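Local coordinates for vascular protein tyrosine phosphatase 1 (Rattus norvegicus, PDB 3I36), which probably removes phosphate from phosphotyrosine residues of proteins through a phosphocysteine intermediate, the chain here being the catalytic domain of a receptor-type phosphatase, at residues Leu143-Gln149 against His204-Asp210; Leu179-Thr183 against Leu219-Phe223; Thr253-Ile257 against Gln292-Leu296. All blocks are in the same frame, centred on the assembly; numbering follows the deposited sequence.

Contact 1. Residues Leu143-Gln149 against His204-Asp210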
loop_
_atom_site.group_PDB
_atom_site.type_symbol
_atom_site.label_atom_id
_atom_site.label_comp_id
_atom_site.label_asym_id
_atom_site.label_seq_id
_atom_site.Cartn_x
_atom_site.Cartn_y
_atom_site.Cartn_z
ATOM N N LEU A 143 6.555 2.804 1.781
ATOM C CA LEU A 143 6.879 3.569 0.585
ATOM C C LEU A 143 7.157 5.011 0.902
ATOM O O LEU A 143 6.867 5.907 0.114
ATOM C CB LEU A 143 5.745 3.465 -0.427
ATOM C CG LEU A 143 5.456 2.031 -0.869
ATOM C CD1 LEU A 143 4.065 1.937 -1.459
ATOM C CD2 LEU A 143 6.508 1.570 -1.870
ATOM N N THR A 144 7.731 5.232 2.070
ATOM C CA THR A 144 8.050 6.571 2.491
ATOM C C THR A 144 9.266 6.514 3.383
ATOM O O THR A 144 9.550 5.486 3.997
ATOM C CB THR A 144 6.879 7.199 3.280
ATOM O OG1 THR A 144 7.194 8.554 3.586
ATOM C CG2 THR A 144 6.631 6.440 4.564
ATOM N N LYS A 145 10.007 7.610 3.438
ATOM C CA LYS A 145 10.934 7.776 4.527
ATOM C C LYS A 145 10.072 8.227 5.682
ATOM O O LYS A 145 8.985 8.761 5.467
ATOM C CB LYS A 145 11.953 8.858 4.204
ATOM C CG LYS A 145 12.824 8.557 3.001
ATOM C CD LYS A 145 13.965 9.573 2.930
ATOM C CE LYS A 145 14.791 9.394 1.679
ATOM N NZ LYS A 145 13.982 9.576 0.444
ATOM N N CYS A 146 10.553 8.017 6.900
ATOM C CA CYS A 146 9.856 8.494 8.083
ATOM C C CYS A 146 9.703 9.994 8.063
ATOM O O CYS A 146 8.726 10.532 8.571
ATOM C CB CYS A 146 10.618 8.093 9.335
ATOM S SG CYS A 146 10.546 6.342 9.623
ATOM N N VAL A 147 10.693 10.665 7.491
ATOM C CA VAL A 147 10.674 12.109 7.400
ATOM C C VAL A 147 10.965 12.512 5.968
ATOM O O VAL A 147 11.941 12.060 5.371
ATOM C CB VAL A 147 11.724 12.731 8.333
ATOM C CG1 VAL A 147 11.892 14.212 8.027
ATOM C CG2 VAL A 147 11.328 12.502 9.787
ATOM N N GLU A 148 10.110 13.366 5.415
ATOM C CA GLU A 148 10.275 13.835 4.044
ATOM C C GLU A 148 10.087 15.345 3.952
ATOM O O GLU A 148 8.980 15.855 4.129
ATOM C CB GLU A 148 9.289 13.124 3.113
ATOM C CG GLU A 148 9.477 11.617 3.042
ATOM C CD GLU A 148 8.942 11.023 1.755
ATOM O OE1 GLU A 148 8.183 11.719 1.048
ATOM O OE2 GLU A 148 9.279 9.859 1.450
ATOM N N GLN A 149 11.198 16.048 3.769
ATOM C CA GLN A 149 11.182 17.500 3.670
ATOM C C GLN A 149 10.891 17.982 5.040
ATOM O O GLN A 149 9.975 18.657 5.323
ATOM C CB GLN A 149 10.089 17.907 2.768
ATOM C CG GLN A 149 8.873 17.123 2.992
ATOM C CD GLN A 149 7.750 17.663 2.209
ATOM O OE1 GLN A 149 7.573 17.333 1.035
ATOM N NE2 GLN A 149 7.012 18.557 2.819
ATOM N N HIS A 204 11.369 -1.597 2.564
ATOM C CA HIS A 204 11.356 -0.169 2.746
ATOM C C HIS A 204 11.901 0.511 1.506
ATOM O O HIS A 204 13.109 0.565 1.292
ATOM C CB HIS A 204 12.175 0.228 3.968
ATOM C CG HIS A 204 11.968 1.650 4.373
ATOM N ND1 HIS A 204 12.469 2.176 5.541
ATOM C CD2 HIS A 204 11.274 2.646 3.774
ATOM C CE1 HIS A 204 12.120 3.448 5.631
ATOM N NE2 HIS A 204 11.385 3.754 4.577
ATOM N N PHE A 205 10.989 0.998 0.673
ATOM C CA PHE A 205 11.354 1.763 -0.501
ATOM C C PHE A 205 11.680 3.156 -0.011
ATOM O O PHE A 205 10.794 3.903 0.396
ATOM C CB PHE A 205 10.180 1.836 -1.454
ATOM C CG PHE A 205 10.547 2.299 -2.826
ATOM C CD1 PHE A 205 10.284 3.601 -3.223
ATOM C CD2 PHE A 205 11.168 1.433 -3.719
ATOM C CE1 PHE A 205 10.618 4.032 -4.496
ATOM C CE2 PHE A 205 11.497 1.849 -4.991
ATOM C CZ PHE A 205 11.223 3.159 -5.383
ATOM N N THR A 206 12.956 3.508 -0.042
ATOM C CA THR A 206 13.379 4.759 0.562
ATOM C C THR A 206 13.609 5.836 -0.482
ATOM O O THR A 206 13.914 6.980 -0.142
ATOM C CB THR A 206 14.697 4.569 1.303
ATOM O OG1 THR A 206 15.651 3.996 0.401
ATOM C CG2 THR A 206 14.509 3.638 2.482
ATOM N N SER A 207 13.462 5.472 -1.748
ATOM C CA SER A 207 13.923 6.336 -2.822
ATOM C C SER A 207 12.812 6.970 -3.648
ATOM O O SER A 207 13.058 7.491 -4.720
ATOM C CB SER A 207 14.897 5.581 -3.729
ATOM O OG SER A 207 14.298 4.418 -4.261
ATOM N N TRP A 208 11.586 6.946 -3.156
ATOM C CA TRP A 208 10.552 7.699 -3.828
ATOM C C TRP A 208 10.896 9.183 -3.683
ATOM O O TRP A 208 11.213 9.637 -2.586
ATOM C CB TRP A 208 9.205 7.420 -3.181
ATOM C CG TRP A 208 8.067 7.785 -4.051
ATOM C CD1 TRP A 208 7.691 9.038 -4.422
ATOM C CD2 TRP A 208 7.145 6.884 -4.670
ATOM N NE1 TRP A 208 6.585 8.975 -5.236
ATOM C CE2 TRP A 208 6.224 7.664 -5.393
ATOM C CE3 TRP A 208 7.000 5.491 -4.673
ATOM C CZ2 TRP A 208 5.183 7.097 -6.130
ATOM C CZ3 TRP A 208 5.965 4.933 -5.390
ATOM C CH2 TRP A 208 5.071 5.733 -6.115
ATOM N N PRO A 209 10.824 9.952 -4.784
ATOM C CA PRO A 209 11.267 11.349 -4.685
ATOM C C PRO A 209 10.415 12.113 -3.675
ATOM O O PRO A 209 9.264 11.769 -3.470
ATOM C CB PRO A 209 11.042 11.894 -6.098
ATOM C CG PRO A 209 10.989 10.672 -6.991
ATOM C CD PRO A 209 10.358 9.608 -6.140
ATOM N N ASP A 210 10.983 13.132 -3.045
ATOM C CA ASP A 210 10.241 13.913 -2.070
ATOM C C ASP A 210 9.053 14.575 -2.735
ATOM O O ASP A 210 8.019 14.781 -2.114
ATOM C CB ASP A 210 11.145 14.953 -1.412
ATOM C CG ASP A 210 12.059 14.341 -0.372
ATOM O OD1 ASP A 210 11.783 13.201 0.058
ATOM O OD2 ASP A 210 13.047 14.995 0.018
HETATM O O HOH W 1 11.215 8.767 -0.069
HETATM O O HOH W 2 13.622 11.238 -1.619
HETATM O O HOH W 3 13.709 12.256 1.386
HETATM O O HOH W 4 13.945 14.233 3.065
#

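Contact 2. Residues Leu179-Thr183 against Leu219-Phe223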
loop_
_atom_site.group_PDB
_atom_site.type_symbol
_atom_site.label_atom_id
_atom_site.label_comp_id
_atom_site.label_asym_id
_atom_site.label_seq_id
_atom_site.Cartn_x
_atom_site.Cartn_y
_atom_site.Cartn_z
ATOM N N LEU A 179 20.201 -0.751 0.586
ATOM C CA LEU A 179 20.675 -0.309 -0.713
ATOM C C LEU A 179 20.244 1.141 -0.822
ATOM O O LEU A 179 19.424 1.594 -0.039
ATOM C CB LEU A 179 20.048 -1.129 -1.838
ATOM C CG LEU A 179 20.408 -2.615 -1.892
ATOM C CD1 LEU A 179 19.765 -3.262 -3.117
ATOM C CD2 LEU A 179 21.925 -2.805 -1.908
ATOM N N PRO A 180 20.800 1.884 -1.781
ATOM C CA PRO A 180 20.337 3.272 -1.892
ATOM C C PRO A 180 18.847 3.326 -2.208
ATOM O O PRO A 180 18.141 4.203 -1.715
ATOM C CB PRO A 180 21.154 3.816 -3.067
ATOM C CG PRO A 180 22.398 2.963 -3.087
ATOM C CD PRO A 180 21.934 1.591 -2.675
ATOM N N GLU A 181 18.378 2.369 -3.000
ATOM C CA GLU A 181 17.010 2.378 -3.523
ATOM C C GLU A 181 15.996 1.945 -2.480
ATOM O O GLU A 181 14.893 2.478 -2.412
ATOM C CB GLU A 181 16.911 1.454 -4.740
ATOM C CG GLU A 181 17.713 1.935 -5.942
ATOM C CD GLU A 181 19.216 1.744 -5.772
ATOM O OE1 GLU A 181 19.621 0.882 -4.955
ATOM O OE2 GLU A 181 19.988 2.446 -6.464
ATOM N N TRP A 182 16.371 0.953 -1.684
ATOM C CA TRP A 182 15.493 0.446 -0.646
ATOM C C TRP A 182 16.259 -0.346 0.389
ATOM O O TRP A 182 17.386 -0.807 0.161
ATOM C CB TRP A 182 14.388 -0.437 -1.232
ATOM C CG TRP A 182 14.883 -1.534 -2.131
ATOM C CD1 TRP A 182 15.503 -2.698 -1.758
ATOM C CD2 TRP A 182 14.783 -1.571 -3.554
ATOM N NE1 TRP A 182 15.793 -3.456 -2.870
ATOM C CE2 TRP A 182 15.356 -2.788 -3.984
ATOM C CE3 TRP A 182 14.252 -0.696 -4.506
ATOM C CZ2 TRP A 182 15.414 -3.151 -5.333
ATOM C CZ3 TRP A 182 14.318 -1.057 -5.845
ATOM C CH2 TRP A 182 14.897 -2.275 -6.243
ATOM N N THR A 183 15.621 -0.497 1.536
ATOM C CA THR A 183 16.170 -1.270 2.622
ATOM C C THR A 183 15.196 -2.383 2.909
ATOM O O THR A 183 13.988 -2.179 2.905
ATOM C CB THR A 183 16.335 -0.396 3.861
ATOM O OG1 THR A 183 17.336 0.584 3.589
ATOM C CG2 THR A 183 16.723 -1.239 5.087
ATOM N N LEU A 219 12.819 0.646 -11.015
ATOM C CA LEU A 219 13.211 0.377 -9.641
ATOM C C LEU A 219 12.003 -0.023 -8.810
ATOM O O LEU A 219 12.057 -0.996 -8.053
ATOM C CB LEU A 219 13.911 1.578 -9.017
ATOM C CG LEU A 219 15.316 1.767 -9.596
ATOM C CD1 LEU A 219 15.902 3.104 -9.181
ATOM C CD2 LEU A 219 16.201 0.616 -9.144
ATOM N N LEU A 220 10.910 0.720 -8.943
ATOM C CA LEU A 220 9.728 0.373 -8.187
ATOM C C LEU A 220 9.200 -0.981 -8.642
ATOM O O LEU A 220 8.717 -1.776 -7.833
ATOM C CB LEU A 220 8.657 1.443 -8.329
ATOM C CG LEU A 220 7.437 1.278 -7.426
ATOM C CD1 LEU A 220 7.842 1.334 -5.958
ATOM C CD2 LEU A 220 6.446 2.365 -7.737
ATOM N N ILE A 221 9.286 -1.244 -9.942
ATOM C CA ILE A 221 8.825 -2.523 -10.468
ATOM C C ILE A 221 9.707 -3.666 -9.963
ATOM O O ILE A 221 9.201 -4.708 -9.556
ATOM C CB ILE A 221 8.759 -2.515 -12.000
ATOM C CG1 ILE A 221 7.596 -1.637 -12.470
ATOM C CG2 ILE A 221 8.628 -3.937 -12.537
ATOM C CD1 ILE A 221 7.702 -1.186 -13.925
ATOM N N ASN A 222 11.024 -3.471 -9.977
ATOM C CA ASN A 222 11.939 -4.460 -9.428
ATOM C C ASN A 222 11.703 -4.676 -7.938
ATOM O O ASN A 222 11.798 -5.792 -7.436
ATOM C CB ASN A 222 13.387 -4.042 -9.685
ATOM C CG ASN A 222 13.738 -4.050 -11.157
ATOM O OD1 ASN A 222 13.102 -4.738 -11.958
ATOM N ND2 ASN A 222 14.761 -3.282 -11.523
ATOM N N PHE A 223 11.399 -3.590 -7.237
ATOM C CA PHE A 223 11.089 -3.646 -5.817
ATOM C C PHE A 223 9.822 -4.474 -5.628
ATOM O O PHE A 223 9.773 -5.353 -4.765
ATOM C CB PHE A 223 10.901 -2.223 -5.313
ATOM C CG PHE A 223 10.417 -2.114 -3.913
ATOM C CD1 PHE A 223 11.301 -2.196 -2.853
ATOM C CD2 PHE A 223 9.083 -1.850 -3.650
ATOM C CE1 PHE A 223 10.855 -2.035 -1.557
ATOM C CE2 PHE A 223 8.635 -1.699 -2.349
ATOM C CZ PHE A 223 9.531 -1.790 -1.301
#

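Contact 3. Residues Thr253-Ile257 against Gln292-Leu296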
loop_
_atom_site.group_PDB
_atom_site.type_symbol
_atom_site.label_atom_id
_atom_site.label_comp_id
_atom_site.label_asym_id
_atom_site.label_seq_id
_atom_site.Cartn_x
_atom_site.Cartn_y
_atom_site.Cartn_z
ATOM N N THR A 253 -0.453 3.370 -5.658
ATOM C CA THR A 253 0.336 3.192 -6.862
ATOM C C THR A 253 1.024 1.833 -6.833
ATOM O O THR A 253 0.965 1.076 -7.793
ATOM C CB THR A 253 1.356 4.334 -7.013
ATOM O OG1 THR A 253 0.647 5.574 -7.060
ATOM C CG2 THR A 253 2.171 4.182 -8.291
ATOM N N PHE A 254 1.647 1.513 -5.714
ATOM C CA PHE A 254 2.325 0.241 -5.599
ATOM C C PHE A 254 1.333 -0.914 -5.766
ATOM O O PHE A 254 1.580 -1.878 -6.498
ATOM C CB PHE A 254 3.001 0.134 -4.250
ATOM C CG PHE A 254 3.614 -1.206 -4.013
ATOM C CD1 PHE A 254 4.895 -1.472 -4.459
ATOM C CD2 PHE A 254 2.900 -2.203 -3.394
ATOM C CE1 PHE A 254 5.467 -2.700 -4.269
ATOM C CE2 PHE A 254 3.466 -3.452 -3.202
ATOM C CZ PHE A 254 4.764 -3.689 -3.641
ATOM N N ILE A 255 0.203 -0.822 -5.082
ATOM C CA ILE A 255 -0.766 -1.904 -5.161
ATOM C C ILE A 255 -1.263 -2.052 -6.590
ATOM O O ILE A 255 -1.367 -3.168 -7.128
ATOM C CB ILE A 255 -1.942 -1.672 -4.223
ATOM C CG1 ILE A 255 -1.481 -1.835 -2.770
ATOM C CG2 ILE A 255 -3.083 -2.654 -4.563
ATOM C CD1 ILE A 255 -2.566 -1.524 -1.777
ATOM N N ALA A 256 -1.539 -0.922 -7.227
ATOM C CA ALA A 256 -2.029 -0.964 -8.604
ATOM C C ALA A 256 -0.981 -1.583 -9.513
ATOM O O ALA A 256 -1.303 -2.386 -10.379
ATOM C CB ALA A 256 -2.397 0.437 -9.092
ATOM N N ILE A 257 0.283 -1.220 -9.319
ATOM C CA ILE A 257 1.328 -1.763 -10.175
ATOM C C ILE A 257 1.370 -3.278 -10.013
ATOM O O ILE A 257 1.510 -4.034 -10.976
ATOM C CB ILE A 257 2.693 -1.225 -9.747
ATOM C CG1 ILE A 257 2.842 0.233 -10.171
ATOM C CG2 ILE A 257 3.813 -2.077 -10.328
ATOM C CD1 ILE A 257 4.068 0.898 -9.550
ATOM N N GLN A 292 0.767 10.222 -10.337
ATOM C CA GLN A 292 0.839 8.815 -9.975
ATOM C C GLN A 292 0.064 7.960 -10.954
ATOM O O GLN A 292 0.513 6.884 -11.324
ATOM C CB GLN A 292 0.314 8.579 -8.557
ATOM C CG GLN A 292 1.280 9.094 -7.517
ATOM C CD GLN A 292 0.680 9.152 -6.139
ATOM O OE1 GLN A 292 -0.490 8.829 -5.946
ATOM N NE2 GLN A 292 1.478 9.576 -5.169
ATOM N N TYR A 293 -1.115 8.426 -11.341
ATOM C CA TYR A 293 -1.948 7.669 -12.262
ATOM C C TYR A 293 -1.252 7.514 -13.610
ATOM O O TYR A 293 -1.302 6.454 -14.226
ATOM C CB TYR A 293 -3.286 8.365 -12.447
ATOM C CG TYR A 293 -4.283 7.567 -13.250
ATOM C CD1 TYR A 293 -5.030 6.568 -12.656
ATOM C CD2 TYR A 293 -4.469 7.809 -14.604
ATOM C CE1 TYR A 293 -5.943 5.837 -13.371
ATOM C CE2 TYR A 293 -5.395 7.087 -15.332
ATOM C CZ TYR A 293 -6.124 6.093 -14.705
ATOM O OH TYR A 293 -7.049 5.358 -15.404
ATOM N N VAL A 294 -0.623 8.584 -14.075
ATOM C CA VAL A 294 0.128 8.501 -15.315
ATOM C C VAL A 294 1.320 7.580 -15.123
ATOM O O VAL A 294 1.636 6.776 -15.989
ATOM C CB VAL A 294 0.592 9.882 -15.795
ATOM C CG1 VAL A 294 1.508 9.738 -17.016
ATOM C CG2 VAL A 294 -0.620 10.745 -16.121
ATOM N N PHE A 295 1.976 7.707 -13.973
ATOM C CA PHE A 295 3.095 6.836 -13.622
ATOM C C PHE A 295 2.703 5.372 -13.733
ATOM O O PHE A 295 3.499 4.544 -14.185
ATOM C CB PHE A 295 3.594 7.167 -12.214
ATOM C CG PHE A 295 4.759 6.332 -11.755
ATOM C CD1 PHE A 295 6.055 6.633 -12.162
ATOM C CD2 PHE A 295 4.562 5.269 -10.894
ATOM C CE1 PHE A 295 7.128 5.876 -11.717
ATOM C CE2 PHE A 295 5.618 4.507 -10.454
ATOM C CZ PHE A 295 6.907 4.805 -10.864
ATOM N N LEU A 296 1.475 5.040 -13.330
ATOM C CA LEU A 296 1.010 3.653 -13.434
ATOM C C LEU A 296 0.976 3.247 -14.871
ATOM O O LEU A 296 1.387 2.153 -15.253
ATOM C CB LEU A 296 -0.418 3.520 -12.929
ATOM C CG LEU A 296 -0.578 3.419 -11.442
ATOM C CD1 LEU A 296 -2.052 3.228 -11.145
ATOM C CD2 LEU A 296 0.260 2.240 -10.969
#

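Contact 1. Residues Leu143-Gln149 against His204-Asp210
Lys145 reaches across to the 204-210 segment and sets NZ against Thr206 O at 2.7 Å, a hydrogen bond that meets the carbonyl almost end-on (C=O...N 167°). The chain runs extended to CE and bends at its last torsion (chi4 61°), which turns the ammonium toward the carbonyl. Water 2 then passes the link from NZ to Trp208 O, and water 3, 2.9 Å from NZ, donates to Asp210 OD1 at 2.5 Å. With an alanine in place of Lys145, Thr206 O and waters 2 and 3 would probably lose their shared ammonium donor, and with it the water-mediated link to Trp208 O and Asp210 OD1. His204 points the edge of its ring at the loop: NE2 donates to Thr144 O (2.6 Å), with the oxygen slightly out of the ring plane, while Thr206 CG2 rests on one ring face. Glu148 takes the backbone N-H of Lys145 on the anti side of its carboxylate through OE2; its other oxygen, OE1, forms a salt bridge with Arg250, a probable phosphate-binding residue. Leu143 CD2 packs on Phe205 CB (3.7 Å), the one apolar side-chain pairing. The contact thus joins the E loop to the WPD loop (Trp208-Pro209-Asp210) of the tyrosine phosphatase fold. Beyond it, Trp208 makes a cation-pi contact with Arg250 and touches helices 249-267 and 218-231, while Leu143 follows strand 139-142 and Phe205 ends the adjacent parallel strand 196-205.

Contact 2. Residues Leu179-Thr183 against Leu219-Phe223
Trp182 carries its indole with CG lodged between the backbone N and the carbonyl carbon (chi1 52°), a turn that lays one ring face toward helix 218-231. Phe223 answers with CG anti to its own N (chi1 173°), which swings the phenyl group off the helix and against that face. Phe223 CD1 lies over the indole, 3.6 Å from Trp182 CD2, while CB of the same phenylalanine makes a CH-pi contact with the six-membered ring, 4.0 Å from its centroid. The five-membered ring of Trp182 and the Phe223 ring stand at 53°, so the pair is oblique, and the side chains run past each other in opposite directions. In the tyrosine phosphatase fold this joins the start of strand 182-191, in the large mixed sheet, to the helix that follows the WPD loop. At the far end of the indole Trp182 CZ3 meets Leu219 CB at 4.1 Å and also approaches Leu219 O, a carbonyl already engaged by Phe223 N in the helical hydrogen bond. Asn222 CB touches Trp182 CH2 at 4.2 Å. Against the opposite indole face, toward its rim, rests CB of the preceding residue, Glu181, whose CG packs on Leu219 CD2 at 3.8 Å; here the aliphatic part of the glutamate serves the contact. Phe223 also meets Phe205 of strand 196-205 edge-to-face and touches Leu143, while Glu181 O accepts a hydrogen bond from Ser207 OG.

Contact 3. Residues Thr253-Ile257 against Gln292-Leu296
Leu296 makes much of the apolar contact, with CD1 on Ala256 and CD2 on Ile257 of the facing helix. CD1 reaches Ala256 CB at 3.5 Å and CD2 presses on Ile257 CG1 at 3.4 Å, both tighter than usual carbon contact. The same CD2 lies 3.5 Å from Thr253 O, an oxygen that already accepts the helical bond from Ile257 N. Phe295, its ring carried away from the backbone N (chi1 -180°), brings an edge to the methyl of Thr253, CD2 standing 3.7 Å from CG2, and its CE2 meets Ile257 CD1 at 4.0 Å. The small Ala256 side chain suits the approach of Leu296, and the helices run roughly parallel, with segment axes 10.1 Å apart and a crossing angle of -21°.

The polar groups meet differently. Thr253 OG1 sits 3.4 Å from Gln292 CB, with the two side chains at about a right angle, but its hydrogen bond goes to Gly249 O, one turn back in its own helix. The extended Gln292 chain passes across Thr253 OG1, and OE1 accepts from the backbone N of Gln288. Gly249 and Gln288 are both probable substrate-binding residues, the former near the end of the phosphate-binding loop that leads into helix 249-267.

No hydrogen bond or salt bridge crosses between the segments, so shape and burial hold the helices together, while Thr253 OG1 and Gln292 OE1 bond to backbone atoms of those two probable substrate-binding residues.

From the N terminus, contact 1 opens at residues 143-149, just after strand 139-142, and closes at 204-210, looping out strands 164-166, 169-178 and 182-191 and most of 196-205. Contact 2 starts within that loop, at 179-183, and ends beyond it at 219-223 on helix 218-231, so the two cross; His204 and Ser207 meet Thr183 and Glu181 where they adjoin. Contact 3 follows in series, bringing helices 249-267 and 290-305 together around the intervening helix 272-280. Leu220 of helix 218-231 touches Ile257 and Phe295, Leu143 touches Phe254 and Trp208 touches Thr253, which joins the C-terminal ends of strands 139-142 and 196-205, and the WPD loop, to the helices.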